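Local structure of AtGH3.15 acyl acid amido synthetase (Arabidopsis thaliana, 6E1Q) at residues T189-C200 against L246-C255; Q10-L20 against F121-K131. The protein joins glutamine, and possibly cysteine, to the auxin precursor indole-3-butyric acid at the expense of ATP, and accepts the herbicide 2,4-DB as well. One frame throughout, in Å; residues are numbered along the deposited sequence.

Contact 1: T189-C200 against L246-C255; sequences TTCADTTQSMYC and LSDWITDATC
Cys200 and Cys255 are joined by a disulfide, SG to SG 2.0 Å, with a torsion of -99° about the sulfur-sulfur bond, close to the perpendicular twist such a bond prefers. It is the covalent link between helix 194-207 and the first turn of helix 253-258, and the methyl CG2 of Ile250 lies against the Cys200 sulfur.

The polar part centres on the amide of Gln196. Its OE1 accepts from Asp252 N at 2.9 Å, in the carbonyl plane and on a lone pair, and takes a second, weak bond from Thr251 N at 3.0 Å. Its NE2 gives a nearly straight bond to Asp193 OD2, 2.9 Å long, meeting that oxygen from above the carboxylate plane. With both ends engaged, the amide is fixed against flipping; glutamine suits the site because it accepts and donates at the end of one extended chain. Asp193 and Asp252 each stand at the N-cap of a helix, so Gln196 ties one helix start to the other.

The aromatic part is a T-shaped pair: the edge of Trp249 points at the face of Tyr199, planes 71° apart, with Trp249 CZ2 3.7 Å from Tyr199 CD2. Trp249 has CG between its backbone N and carbonyl carbon (chi1 66°), which carries the indole back over the other segment, where Thr195 CG2 and Gln196 CG also pack on it. Ile250 CD1 fits closely against Tyr199, 3.3 Å from its CD1.

Helix 220-243 packs against this contact: Glu236 receives Trp249 NE1, Asn240 bonds to Tyr199 OH, and Leu237 packs on the tyrosine, while Met198 turns to Val226 and Phe229. In the loop leading into helix 194-207, Cys191 makes a backbone hydrogen bond with Val147.

Contact 2: Q10-L20 against F121-K131; sequences QKACLSLLEDL and FSSLYAPLLYK
Helix 10-20 crosses helix 121-131 with its axis 8.2 Å away at closest approach and a signed crossing angle of -108°. Leu17 is a knob in a hole formed by Phe121, Leu124, Tyr125 and Leu128: its CD2 meets Leu124 CG at 3.9 Å, and its other methyl, CD1, meets Leu128 CD1. Leu124 answers as a knob among Cys13, Leu16, Leu17 and Leu20. Having CG anti to the backbone N (chi1 -172°), it sends CD2 to within 3.6 Å of Leu16 CD2, while CD1 rests on the backbone of Cys13. An alanine at Leu17 is likely to open a gap between Phe121 and Leu128, leaving both with less to pack on.

Pro127, with no N-H to bond to the turn before, lies at the kink of its helix; its compact, puckered ring lets the helices come close, CG touching Cys13 CB at 3.7 Å and CB taking the chain of Gln10. Leu14 CD1 lies against the aliphatic CD of Lys131.

This is knobs-into-holes packing between steeply crossed helices of the GH3 N-terminal domain. Helix 112-132 reaches the active site: Phe121 also touches substrate-binding Phe332, and Tyr125 lies near ATP- and substrate-binding Phe325.

Overall arrangement
After nine residues the chain enters helix 10-22, and contact 2 closes a loop of 100 residues when helix 112-132 comes back across it; that loop holds several helices and the strands 91-97 and 105-111. Contact 1 opens later, at 189-200, and closes after 45 mostly helical residues that include strand 212-217 and helix 220-243. The two loops therefore follow in series, neither nested nor crossed, all within the GH3 N-terminal domain. The centres of contact 1 and contact 2 are about 37 Å apart, without touch. Contact 2 ties the chain start to a helix bordering the ligand site, whereas contact 1 joins the start of helix 194-207 to the turn and helix start at 246-255, away from that site.

Contact 1: T189-C200 against L246-C255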
loop_
_atom_site.group_PDB
_atom_site.type_symbol
_atom_site.label_atom_id
_atom_site.label_comp_id
_atom_site.label_asym_id
_atom_site.label_seq_id
_atom_site.Cartn_x
_atom_site.Cartn_y
_atom_site.Cartn_z
ATOM N N THR A 189 -9.108 -17.760 4.849
ATOM C CA THR A 189 -9.945 -18.095 5.995
ATOM C C THR A 189 -9.621 -17.176 7.165
ATOM O O THR A 189 -8.468 -17.083 7.600
ATOM C CB THR A 189 -9.764 -19.558 6.410
ATOM O OG1 THR A 189 -10.043 -20.415 5.296
ATOM C CG2 THR A 189 -10.718 -19.912 7.561
ATOM N N THR A 190 -10.648 -16.511 7.678
ATOM C CA THR A 190 -10.508 -15.543 8.754
ATOM C C THR A 190 -9.951 -16.176 10.039
ATOM O O THR A 190 -10.181 -17.354 10.335
ATOM C CB THR A 190 -11.877 -14.885 8.984
ATOM O OG1 THR A 190 -12.127 -13.925 7.944
ATOM C CG2 THR A 190 -12.009 -14.240 10.351
ATOM N N CYS A 191 -9.167 -15.381 10.777
ATOM C CA CYS A 191 -8.720 -15.742 12.124
ATOM C C CYS A 191 -8.659 -14.460 12.939
ATOM O O CYS A 191 -7.847 -13.581 12.635
ATOM C CB CYS A 191 -7.356 -16.436 12.109
ATOM S SG CYS A 191 -6.638 -16.783 13.780
ATOM N N ALA A 192 -9.499 -14.359 13.974
ATOM C CA ALA A 192 -9.534 -13.139 14.777
ATOM C C ALA A 192 -8.251 -12.948 15.582
ATOM O O ALA A 192 -7.850 -11.808 15.850
ATOM C CB ALA A 192 -10.748 -13.154 15.708
ATOM N N ASP A 193 -7.595 -14.039 15.972
ATOM C CA ASP A 193 -6.373 -13.954 16.770
ATOM C C ASP A 193 -5.181 -13.722 15.844
ATOM O O ASP A 193 -4.664 -14.659 15.232
ATOM C CB ASP A 193 -6.196 -15.221 17.595
ATOM C CG ASP A 193 -5.242 -15.028 18.745
ATOM O OD1 ASP A 193 -4.396 -14.114 18.651
ATOM O OD2 ASP A 193 -5.317 -15.801 19.728
ATOM N N THR A 194 -4.734 -12.467 15.740
ATOM C CA THR A 194 -3.595 -12.174 14.880
ATOM C C THR A 194 -2.310 -12.774 15.435
ATOM O O THR A 194 -1.366 -13.011 14.678
ATOM C CB THR A 194 -3.421 -10.659 14.690
ATOM O OG1 THR A 194 -2.978 -10.080 15.922
ATOM C CG2 THR A 194 -4.730 -10.011 14.301
ATOM N N THR A 195 -2.243 -13.015 16.747
ATOM C CA THR A 195 -1.053 -13.654 17.290
ATOM C C THR A 195 -0.913 -15.078 16.769
ATOM O O THR A 195 0.188 -15.498 16.395
ATOM C CB THR A 195 -1.081 -13.615 18.816
ATOM O OG1 THR A 195 -1.054 -12.251 19.240
ATOM C CG2 THR A 195 0.131 -14.337 19.419
ATOM N N GLN A 196 -2.017 -15.833 16.716
ATOM C CA GLN A 196 -1.954 -17.188 16.173
ATOM C C GLN A 196 -1.672 -17.173 14.681
ATOM O O GLN A 196 -0.893 -17.994 14.175
ATOM C CB GLN A 196 -3.257 -17.939 16.434
ATOM C CG GLN A 196 -3.563 -18.140 17.896
ATOM C CD GLN A 196 -4.744 -19.054 18.100
ATOM O OE1 GLN A 196 -4.776 -20.182 17.591
ATOM N NE2 GLN A 196 -5.730 -18.571 18.838
ATOM N N SER A 197 -2.304 -16.248 13.957
ATOM C CA SER A 197 -2.143 -16.244 12.510
ATOM C C SER A 197 -0.716 -15.855 12.118
ATOM O O SER A 197 -0.102 -16.511 11.266
ATOM C CB SER A 197 -3.169 -15.305 11.869
ATOM O OG SER A 197 -2.950 -13.972 12.300
ATOM N N MET A 198 -0.166 -14.798 12.728
ATOM C CA MET A 198 1.222 -14.434 12.427
ATOM C C MET A 198 2.182 -15.564 12.814
ATOM O O MET A 198 3.165 -15.836 12.107
ATOM C CB MET A 198 1.595 -13.141 13.155
ATOM C CG MET A 198 3.076 -12.772 13.024
ATOM S SD MET A 198 3.477 -12.249 11.325
ATOM C CE MET A 198 2.910 -10.537 11.392
ATOM N N TYR A 199 1.899 -16.244 13.929
ATOM C CA TYR A 199 2.772 -17.324 14.378
ATOM C C TYR A 199 2.789 -18.471 13.367
ATOM O O TYR A 199 3.858 -18.960 12.979
ATOM C CB TYR A 199 2.338 -17.803 15.775
ATOM C CG TYR A 199 3.262 -18.855 16.396
ATOM C CD1 TYR A 199 3.140 -20.196 16.062
ATOM C CD2 TYR A 199 4.266 -18.492 17.298
ATOM C CE1 TYR A 199 3.984 -21.162 16.624
ATOM C CE2 TYR A 199 5.115 -19.446 17.859
ATOM C CZ TYR A 199 4.967 -20.779 17.516
ATOM O OH TYR A 199 5.795 -21.741 18.063
ATOM N N CYS A 200 1.614 -18.902 12.903
ATOM C CA CYS A 200 1.574 -20.055 12.001
ATOM C C CYS A 200 2.182 -19.724 10.648
ATOM O O CYS A 200 2.867 -20.557 10.041
ATOM C CB CYS A 200 0.138 -20.543 11.831
ATOM S SG CYS A 200 -0.555 -21.200 13.375
ATOM N N LEU A 246 3.534 -28.569 17.217
ATOM C CA LEU A 246 2.992 -27.213 17.268
ATOM C C LEU A 246 2.684 -26.828 18.713
ATOM O O LEU A 246 2.091 -27.616 19.452
ATOM C CB LEU A 246 1.726 -27.142 16.424
ATOM C CG LEU A 246 1.050 -25.779 16.276
ATOM C CD1 LEU A 246 1.995 -24.860 15.536
ATOM C CD2 LEU A 246 -0.273 -25.924 15.525
ATOM N N SER A 247 3.089 -25.620 19.127
ATOM C CA SER A 247 2.798 -25.177 20.493
ATOM C C SER A 247 1.300 -25.271 20.773
ATOM O O SER A 247 0.469 -24.944 19.920
ATOM C CB SER A 247 3.284 -23.738 20.725
ATOM O OG SER A 247 4.699 -23.621 20.638
ATOM N N ASP A 248 0.951 -25.732 21.976
ATOM C CA ASP A 248 -0.442 -26.092 22.216
ATOM C C ASP A 248 -1.356 -24.893 22.470
ATOM O O ASP A 248 -2.571 -25.084 22.544
ATOM C CB ASP A 248 -0.552 -27.105 23.368
ATOM C CG ASP A 248 -0.065 -26.557 24.703
ATOM O OD1 ASP A 248 0.534 -25.465 24.734
ATOM O OD2 ASP A 248 -0.293 -27.240 25.733
ATOM N N TRP A 249 -0.824 -23.671 22.579
ATOM C CA TRP A 249 -1.690 -22.497 22.670
ATOM C C TRP A 249 -2.264 -22.075 21.324
ATOM O O TRP A 249 -3.069 -21.138 21.273
ATOM C CB TRP A 249 -0.949 -21.307 23.293
ATOM C CG TRP A 249 0.201 -20.765 22.447
ATOM C CD1 TRP A 249 1.519 -21.142 22.508
ATOM C CD2 TRP A 249 0.129 -19.745 21.436
ATOM N NE1 TRP A 249 2.262 -20.425 21.598
ATOM C CE2 TRP A 249 1.434 -19.558 20.933
ATOM C CE3 TRP A 249 -0.916 -18.974 20.907
ATOM C CZ2 TRP A 249 1.719 -18.643 19.922
ATOM C CZ3 TRP A 249 -0.628 -18.068 19.913
ATOM C CH2 TRP A 249 0.678 -17.906 19.431
ATOM N N ILE A 250 -1.870 -22.713 20.231
ATOM C CA ILE A 250 -2.512 -22.473 18.946
ATOM C C ILE A 250 -3.734 -23.380 18.893
ATOM O O ILE A 250 -3.611 -24.604 18.780
ATOM C CB ILE A 250 -1.549 -22.716 17.784
ATOM C CG1 ILE A 250 -0.492 -21.616 17.812
ATOM C CG2 ILE A 250 -2.264 -22.660 16.416
ATOM C CD1 ILE A 250 0.833 -22.123 17.472
ATOM N N THR A 251 -4.912 -22.777 19.043
ATOM C CA THR A 251 -6.183 -23.488 19.048
ATOM C C THR A 251 -6.964 -23.305 17.757
ATOM O O THR A 251 -7.950 -24.015 17.541
ATOM C CB THR A 251 -7.047 -23.013 20.220
ATOM O OG1 THR A 251 -7.104 -21.579 20.211
ATOM C CG2 THR A 251 -6.449 -23.471 21.540
ATOM N N ASP A 252 -6.549 -22.369 16.908
ATOM C CA ASP A 252 -7.264 -22.108 15.668
ATOM C C ASP A 252 -7.271 -23.337 14.771
ATOM O O ASP A 252 -6.214 -23.873 14.424
ATOM C CB ASP A 252 -6.623 -20.943 14.928
ATOM C CG ASP A 252 -7.234 -20.742 13.571
ATOM O OD1 ASP A 252 -8.279 -20.062 13.483
ATOM O OD2 ASP A 252 -6.696 -21.316 12.605
ATOM N N ALA A 253 -8.472 -23.747 14.352
ATOM C CA ALA A 253 -8.626 -25.031 13.670
ATOM C C ALA A 253 -7.931 -25.062 12.309
ATOM O O ALA A 253 -7.425 -26.112 11.903
ATOM C CB ALA A 253 -10.108 -25.372 13.527
ATOM N N THR A 254 -7.895 -23.943 11.587
ATOM C CA THR A 254 -7.208 -23.936 10.295
ATOM C C THR A 254 -5.720 -24.210 10.461
ATOM O O THR A 254 -5.141 -25.005 9.713
ATOM C CB THR A 254 -7.419 -22.605 9.571
ATOM O OG1 THR A 254 -8.802 -22.233 9.629
ATOM C CG2 THR A 254 -6.961 -22.709 8.114
ATOM N N CYS A 255 -5.078 -23.556 11.430
ATOM C CA CYS A 255 -3.650 -23.774 11.616
ATOM C C CYS A 255 -3.367 -25.200 12.081
ATOM O O CYS A 255 -2.497 -25.880 11.526
ATOM C CB CYS A 255 -3.070 -22.761 12.601
ATOM S SG CYS A 255 -1.290 -23.018 12.850
#

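Contact 2: Q10-L20 against F121-K131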
loop_
_atom_site.group_PDB
_atom_site.type_symbol
_atom_site.label_atom_id
_atom_site.label_comp_id
_atom_site.label_asym_id
_atom_site.label_seq_id
_atom_site.Cartn_x
_atom_site.Cartn_y
_atom_site.Cartn_z
ATOM N N GLN A 10 7.077 -17.660 -22.314
ATOM C CA GLN A 10 7.581 -16.381 -21.842
ATOM C C GLN A 10 7.761 -15.399 -22.993
ATOM O O GLN A 10 7.438 -14.214 -22.859
ATOM C CB GLN A 10 8.880 -16.582 -21.061
ATOM C CG GLN A 10 8.663 -17.347 -19.740
ATOM C CD GLN A 10 9.763 -17.103 -18.717
ATOM O OE1 GLN A 10 10.545 -16.152 -18.835
ATOM N NE2 GLN A 10 9.817 -17.951 -17.693
ATOM N N LYS A 11 8.231 -15.871 -24.145
ATOM C CA LYS A 11 8.447 -14.942 -25.251
ATOM C C LYS A 11 7.124 -14.428 -25.805
ATOM O O LYS A 11 7.022 -13.260 -26.210
ATOM C CB LYS A 11 9.284 -15.613 -26.339
ATOM C CG LYS A 11 9.677 -14.689 -27.482
ATOM C CD LYS A 11 10.520 -13.515 -26.954
ATOM C CE LYS A 11 10.038 -12.153 -27.462
ATOM N NZ LYS A 11 8.893 -11.600 -26.723
ATOM N N ALA A 12 6.101 -15.281 -25.823
ATOM C CA ALA A 12 4.794 -14.822 -26.268
ATOM C C ALA A 12 4.224 -13.790 -25.302
ATOM O O ALA A 12 3.579 -12.821 -25.725
ATOM C CB ALA A 12 3.848 -16.007 -26.416
ATOM N N CYS A 13 4.457 -13.975 -23.998
ATOM C CA CYS A 13 3.936 -13.031 -23.015
ATOM C C CYS A 13 4.603 -11.662 -23.158
ATOM O O CYS A 13 3.922 -10.630 -23.186
ATOM C CB CYS A 13 4.119 -13.595 -21.607
ATOM S SG CYS A 13 2.975 -14.950 -21.203
ATOM N N LEU A 14 5.938 -11.637 -23.248
ATOM C CA LEU A 14 6.660 -10.378 -23.395
ATOM C C LEU A 14 6.296 -9.687 -24.701
ATOM O O LEU A 14 6.222 -8.454 -24.764
ATOM C CB LEU A 14 8.169 -10.627 -23.334
ATOM C CG LEU A 14 8.706 -11.287 -22.061
ATOM C CD1 LEU A 14 10.158 -11.695 -22.254
ATOM C CD2 LEU A 14 8.563 -10.342 -20.882
ATOM N N SER A 15 6.076 -10.468 -25.764
ATOM C CA SER A 15 5.653 -9.868 -27.024
ATOM C C SER A 15 4.264 -9.245 -26.904
ATOM O O SER A 15 3.997 -8.203 -27.508
ATOM C CB SER A 15 5.685 -10.908 -28.140
ATOM O OG SER A 15 4.992 -10.432 -29.271
ATOM N N LEU A 16 3.377 -9.847 -26.115
ATOM C CA LEU A 16 2.058 -9.254 -25.915
ATOM C C LEU A 16 2.145 -7.954 -25.112
ATOM O O LEU A 16 1.413 -6.990 -25.387
ATOM C CB LEU A 16 1.142 -10.251 -25.208
ATOM C CG LEU A 16 -0.331 -9.849 -25.220
ATOM C CD1 LEU A 16 -0.776 -9.600 -26.658
ATOM C CD2 LEU A 16 -1.198 -10.912 -24.557
ATOM N N LEU A 17 3.018 -7.912 -24.104
ATOM C CA LEU A 17 3.199 -6.674 -23.354
ATOM C C LEU A 17 3.696 -5.553 -24.266
ATOM O O LEU A 17 3.333 -4.384 -24.081
ATOM C CB LEU A 17 4.170 -6.893 -22.196
ATOM C CG LEU A 17 3.751 -7.808 -21.045
ATOM C CD1 LEU A 17 4.922 -8.048 -20.101
ATOM C CD2 LEU A 17 2.554 -7.230 -20.281
ATOM N N GLU A 18 4.535 -5.883 -25.251
ATOM C CA GLU A 18 4.956 -4.865 -26.211
ATOM C C GLU A 18 3.769 -4.374 -27.034
ATOM O O GLU A 18 3.562 -3.167 -27.168
ATOM C CB GLU A 18 6.078 -5.401 -27.113
ATOM C CG GLU A 18 7.376 -5.738 -26.352
ATOM C CD GLU A 18 7.899 -4.594 -25.455
ATOM O OE1 GLU A 18 8.297 -3.533 -25.977
ATOM O OE2 GLU A 18 7.934 -4.764 -24.214
ATOM N N ASP A 19 2.965 -5.299 -27.577
ATOM C CA ASP A 19 1.736 -4.921 -28.277
ATOM C C ASP A 19 0.870 -3.997 -27.429
ATOM O O ASP A 19 0.412 -2.950 -27.906
ATOM C CB ASP A 19 0.925 -6.165 -28.657
ATOM C CG ASP A 19 1.659 -7.079 -29.616
ATOM O OD1 ASP A 19 2.733 -6.688 -30.129
ATOM O OD2 ASP A 19 1.163 -8.207 -29.837
ATOM N N LEU A 20 0.626 -4.384 -26.165
ATOM C CA LEU A 20 -0.289 -3.643 -25.301
ATOM C C LEU A 20 0.185 -2.220 -25.042
ATOM O O LEU A 20 -0.640 -1.322 -24.879
ATOM C CB LEU A 20 -0.467 -4.363 -23.964
ATOM C CG LEU A 20 -1.242 -5.681 -24.011
ATOM C CD1 LEU A 20 -1.201 -6.391 -22.649
ATOM C CD2 LEU A 20 -2.677 -5.455 -24.443
ATOM N N PHE A 121 -3.997 -10.782 -16.375
ATOM C CA PHE A 121 -2.905 -9.863 -16.668
ATOM C C PHE A 121 -1.717 -10.111 -15.760
ATOM O O PHE A 121 -0.574 -9.862 -16.163
ATOM C CB PHE A 121 -3.331 -8.396 -16.551
ATOM C CG PHE A 121 -2.211 -7.447 -16.878
ATOM C CD1 PHE A 121 -1.881 -7.169 -18.199
ATOM C CD2 PHE A 121 -1.433 -6.909 -15.876
ATOM C CE1 PHE A 121 -0.817 -6.346 -18.503
ATOM C CE2 PHE A 121 -0.371 -6.077 -16.175
ATOM C CZ PHE A 121 -0.061 -5.796 -17.483
ATOM N N SER A 122 -1.966 -10.581 -14.532
ATOM C CA SER A 122 -0.866 -10.864 -13.616
ATOM C C SER A 122 0.015 -11.992 -14.142
ATOM O O SER A 122 1.232 -11.989 -13.926
ATOM C CB SER A 122 -1.403 -11.219 -12.226
ATOM O OG SER A 122 -0.443 -10.931 -11.218
ATOM N N SER A 123 -0.578 -12.972 -14.813
ATOM C CA SER A 123 0.226 -14.053 -15.360
ATOM C C SER A 123 0.898 -13.611 -16.647
ATOM O O SER A 123 1.965 -14.122 -16.998
ATOM C CB SER A 123 -0.633 -15.300 -15.590
ATOM O OG SER A 123 -1.452 -15.165 -16.743
ATOM N N LEU A 124 0.291 -12.651 -17.345
ATOM C CA LEU A 124 0.948 -12.043 -18.491
ATOM C C LEU A 124 2.220 -11.315 -18.077
ATOM O O LEU A 124 3.206 -11.308 -18.820
ATOM C CB LEU A 124 -0.011 -11.083 -19.182
ATOM C CG LEU A 124 0.461 -10.499 -20.503
ATOM C CD1 LEU A 124 0.921 -11.628 -21.400
ATOM C CD2 LEU A 124 -0.686 -9.744 -21.157
ATOM N N TYR A 125 2.230 -10.733 -16.884
ATOM C CA TYR A 125 3.321 -9.874 -16.464
ATOM C C TYR A 125 4.440 -10.634 -15.758
ATOM O O TYR A 125 5.598 -10.188 -15.793
ATOM C CB TYR A 125 2.773 -8.757 -15.558
ATOM C CG TYR A 125 3.837 -7.900 -14.919
ATOM C CD1 TYR A 125 4.495 -6.908 -15.649
ATOM C CD2 TYR A 125 4.192 -8.077 -13.593
ATOM C CE1 TYR A 125 5.485 -6.108 -15.055
ATOM C CE2 TYR A 125 5.182 -7.297 -12.998
ATOM C CZ TYR A 125 5.820 -6.314 -13.728
ATOM O OH TYR A 125 6.797 -5.545 -13.115
ATOM N N ALA A 126 4.136 -11.773 -15.128
ATOM C CA ALA A 126 5.168 -12.514 -14.401
ATOM C C ALA A 126 6.399 -12.881 -15.241
ATOM O O ALA A 126 7.523 -12.782 -14.710
ATOM C CB ALA A 126 4.542 -13.769 -13.774
ATOM N N PRO A 127 6.289 -13.310 -16.504
ATOM C CA PRO A 127 7.525 -13.583 -17.268
ATOM C C PRO A 127 8.470 -12.396 -17.345
ATOM O O PRO A 127 9.692 -12.588 -17.405
ATOM C CB PRO A 127 7.004 -13.978 -18.656
ATOM C CG PRO A 127 5.625 -14.505 -18.398
ATOM C CD PRO A 127 5.083 -13.661 -17.279
ATOM N N LEU A 128 7.951 -11.166 -17.328
ATOM C CA LEU A 128 8.846 -10.018 -17.277
ATOM C C LEU A 128 9.616 -9.990 -15.970
ATOM O O LEU A 128 10.829 -9.747 -15.962
ATOM C CB LEU A 128 8.064 -8.723 -17.479
ATOM C CG LEU A 128 8.976 -7.528 -17.765
ATOM C CD1 LEU A 128 8.360 -6.647 -18.810
ATOM C CD2 LEU A 128 9.247 -6.739 -16.487
ATOM N N LEU A 129 8.930 -10.246 -14.853
ATOM C CA LEU A 129 9.628 -10.358 -13.576
ATOM C C LEU A 129 10.682 -11.452 -13.639
ATOM O O LEU A 129 11.845 -11.229 -13.276
ATOM C CB LEU A 129 8.630 -10.636 -12.445
ATOM C CG LEU A 129 7.753 -9.493 -11.927
ATOM C CD1 LEU A 129 6.749 -9.993 -10.861
ATOM C CD2 LEU A 129 8.615 -8.345 -11.396
ATOM N N TYR A 130 10.299 -12.642 -14.129
ATOM C CA TYR A 130 11.269 -13.729 -14.250
ATOM C C TYR A 130 12.430 -13.328 -15.139
ATOM O O TYR A 130 13.587 -13.639 -14.840
ATOM C CB TYR A 130 10.616 -14.998 -14.800
ATOM C CG TYR A 130 9.429 -15.471 -14.009
ATOM C CD1 TYR A 130 9.359 -15.278 -12.639
ATOM C CD2 TYR A 130 8.366 -16.107 -14.637
ATOM C CE1 TYR A 130 8.267 -15.708 -11.920
ATOM C CE2 TYR A 130 7.269 -16.535 -13.923
ATOM C CZ TYR A 130 7.227 -16.336 -12.567
ATOM O OH TYR A 130 6.134 -16.760 -11.854
ATOM N N LYS A 131 12.145 -12.633 -16.236
ATOM C CA LYS A 131 13.236 -12.187 -17.090
ATOM C C LYS A 131 14.162 -11.244 -16.335
ATOM O O LYS A 131 15.388 -11.317 -16.469
ATOM C CB LYS A 131 12.682 -11.517 -18.347
ATOM C CG LYS A 131 13.747 -11.140 -19.356
ATOM C CD LYS A 131 13.140 -10.438 -20.565
ATOM C CE LYS A 131 14.189 -10.153 -21.631
ATOM N NZ LYS A 131 14.641 -11.407 -22.292
#